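Local coordinates for protein pectinesterase 1 (Solanum lycopersicum, PDB 1XG2) that hydrolyses the methyl esters of cell-wall pectin, releasing methanol and leaving de-esterified polygalacturonate, as the catalytic domain of a longer precursor, at residues 178-183 with 216-221. Residues are numbered along the deposited sequence; the frame is centred on the assembly and turned at random.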
loop_
_atom_site.group_PDB
_atom_site.type_symbol
_atom_site.label_atom_id
_atom_site.label_comp_id
_atom_site.label_asym_id
_atom_site.label_seq_id
_atom_site.Cartn_x
_atom_site.Cartn_y
_atom_site.Cartn_z
ATOM N N GLN A 178 16.652 5.318 13.770
ATOM C CA GLN A 178 17.272 4.620 12.657
ATOM C C GLN A 178 16.320 4.668 11.455
ATOM O O GLN A 178 15.143 4.294 11.564
ATOM C CB GLN A 178 17.516 3.172 13.033
ATOM C CG GLN A 178 18.311 2.963 14.326
ATOM C CD GLN A 178 18.779 1.517 14.487
ATOM O OE1 GLN A 178 19.933 1.262 14.863
ATOM N NE2 GLN A 178 17.903 0.581 14.192
ATOM N N ASN A 179 16.823 5.151 10.328
ATOM C CA ASN A 179 16.005 5.288 9.122
ATOM C C ASN A 179 15.790 3.929 8.461
ATOM O O ASN A 179 16.690 3.097 8.435
ATOM C CB ASN A 179 16.650 6.236 8.117
ATOM C CG ASN A 179 16.671 7.669 8.592
ATOM O OD1 ASN A 179 15.862 8.061 9.421
ATOM N ND2 ASN A 179 17.609 8.465 8.061
ATOM N N MET A 180 14.586 3.729 7.942
ATOM C CA MET A 180 14.225 2.545 7.175
ATOM C C MET A 180 13.474 3.034 5.944
ATOM O O MET A 180 12.373 3.589 6.068
ATOM C CB MET A 180 13.306 1.616 7.973
ATOM C CG MET A 180 13.736 1.349 9.381
ATOM S SD MET A 180 15.019 0.108 9.408
ATOM C CE MET A 180 15.728 0.441 11.021
ATOM N N VAL A 181 14.055 2.815 4.772
ATOM C CA VAL A 181 13.424 3.213 3.502
ATOM C C VAL A 181 12.092 2.513 3.329
ATOM O O VAL A 181 11.103 3.154 2.980
ATOM C CB VAL A 181 14.314 2.919 2.288
ATOM C CG1 VAL A 181 13.619 3.336 0.979
ATOM C CG2 VAL A 181 15.650 3.658 2.418
ATOM N N THR A 182 12.066 1.209 3.597
ATOM C CA THR A 182 10.817 0.426 3.503
ATOM C C THR A 182 10.454 -0.286 4.798
ATOM O O THR A 182 11.314 -0.619 5.605
ATOM C CB THR A 182 10.862 -0.620 2.372
ATOM O OG1 THR A 182 11.878 -1.605 2.630
ATOM C CG2 THR A 182 11.240 0.011 1.051
ATOM N N ALA A 183 9.158 -0.488 4.985
ATOM C CA ALA A 183 8.620 -1.398 5.985
ATOM C C ALA A 183 7.448 -2.105 5.314
ATOM O O ALA A 183 6.290 -1.715 5.454
ATOM C CB ALA A 183 8.167 -0.645 7.217
ATOM N N PRO A 216 21.833 5.674 11.235
ATOM C CA PRO A 216 21.981 4.668 10.192
ATOM C C PRO A 216 20.730 4.648 9.326
ATOM O O PRO A 216 19.667 5.086 9.779
ATOM C CB PRO A 216 22.095 3.368 10.988
ATOM C CG PRO A 216 21.244 3.623 12.188
ATOM C CD PRO A 216 21.466 5.064 12.527
ATOM N N THR A 217 20.875 4.178 8.095
ATOM C CA THR A 217 19.749 4.014 7.191
ATOM C C THR A 217 19.791 2.606 6.640
ATOM O O THR A 217 20.819 2.160 6.140
ATOM C CB THR A 217 19.832 5.033 6.044
ATOM O OG1 THR A 217 19.696 6.364 6.556
ATOM C CG2 THR A 217 18.677 4.874 5.086
ATOM N N TYR A 218 18.671 1.905 6.742
ATOM C CA TYR A 218 18.551 0.578 6.182
ATOM C C TYR A 218 17.545 0.611 5.041
ATOM O O TYR A 218 16.677 1.467 4.995
ATOM C CB TYR A 218 18.077 -0.413 7.235
ATOM C CG TYR A 218 19.000 -0.552 8.438
ATOM C CD1 TYR A 218 18.911 0.326 9.501
ATOM C CD2 TYR A 218 19.960 -1.569 8.498
ATOM C CE1 TYR A 218 19.739 0.206 10.609
ATOM C CE2 TYR A 218 20.799 -1.702 9.612
ATOM C CZ TYR A 218 20.683 -0.804 10.657
ATOM O OH TYR A 218 21.488 -0.912 11.775
ATOM N N LEU A 219 17.670 -0.342 4.136
ATOM C CA LEU A 219 16.744 -0.505 3.023
ATOM C C LEU A 219 15.349 -0.909 3.482
ATOM O O LEU A 219 14.355 -0.532 2.860
ATOM C CB LEU A 219 17.295 -1.528 2.027
ATOM C CG LEU A 219 18.592 -1.118 1.333
ATOM C CD1 LEU A 219 19.190 -2.310 0.552
ATOM C CD2 LEU A 219 18.377 0.092 0.427
ATOM N N GLY A 220 15.270 -1.691 4.552
ATOM C CA GLY A 220 13.990 -2.053 5.122
ATOM C C GLY A 220 14.075 -2.864 6.398
ATOM O O GLY A 220 15.157 -3.313 6.801
ATOM N N ARG A 221 12.922 -3.006 7.041
ATOM C CA ARG A 221 12.721 -3.921 8.151
ATOM C C ARG A 221 11.339 -4.570 8.002
ATOM O O ARG A 221 10.428 -3.966 7.426
ATOM C CB ARG A 221 12.872 -3.206 9.503
ATOM C CG ARG A 221 11.953 -2.015 9.740
ATOM C CD ARG A 221 12.151 -1.379 11.107
ATOM N NE ARG A 221 11.153 -0.369 11.409
ATOM C CZ ARG A 221 10.875 0.061 12.638
ATOM N NH1 ARG A 221 11.523 -0.417 13.705
ATOM N NH2 ARG A 221 9.931 0.962 12.811
#
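Met180 lies between two side chains of 216-221, the ring of Tyr218 and the aliphatic stem of Arg221. Its chain bends at chi2 (-80°), which swings the sulfur toward Tyr218 CB while it still lies alongside the arginine methylenes, and CE comes obliquely to the ring, 3.5 Å from Tyr218 CD1. SD is 4.9 Å from the ring centroid and well off its normal, a slanting Met-aromatic contact. The stem of Arg221 crosses the methionine at about a right angle, with CD 3.6 Å from Met180 CG. An alanine in place of Met180 would probably open a gap between ring and stem and let the arginine shift, disturbing its salt bridge through NE to Asp153, the predicted nucleophile. Nearer the start of the pair, the aliphatic part of Gln178 packs on the Pro216 ring.

Backbone bonding illustrates how successive coils of a right-handed parallel beta-helix, the pectinesterase fold, are laid one on another in register. Asn179 N bonds Pro216 O, Tyr218 N bonds Asn179 O, and Val181 N reaches Tyr218 O almost straight (171° at the hydrogen). Both chains then turn a corner, at Val181 and Leu219, and pairing carries on past it with Arg221 N to Thr182 O. Just past the bend lies Arg221, a substrate-binding residue by similarity.

Polar side chains add bonds of their own. Leu219 O is gripped twice by Thr182: by the backbone N at 3.0 Å, from above the carbonyl plane, and by OG1 at 2.7 Å. The hydroxyl sits between the backbone N and carbonyl carbon (chi1 64°), beside Gly220 CA, where a beta-carbon would clash with it. On the face away from Met180 and Tyr218, Asn179 ND2 makes a weak bond to Thr217 OG1 (3.3 Å) and another hydrogen bond to Arg171 O.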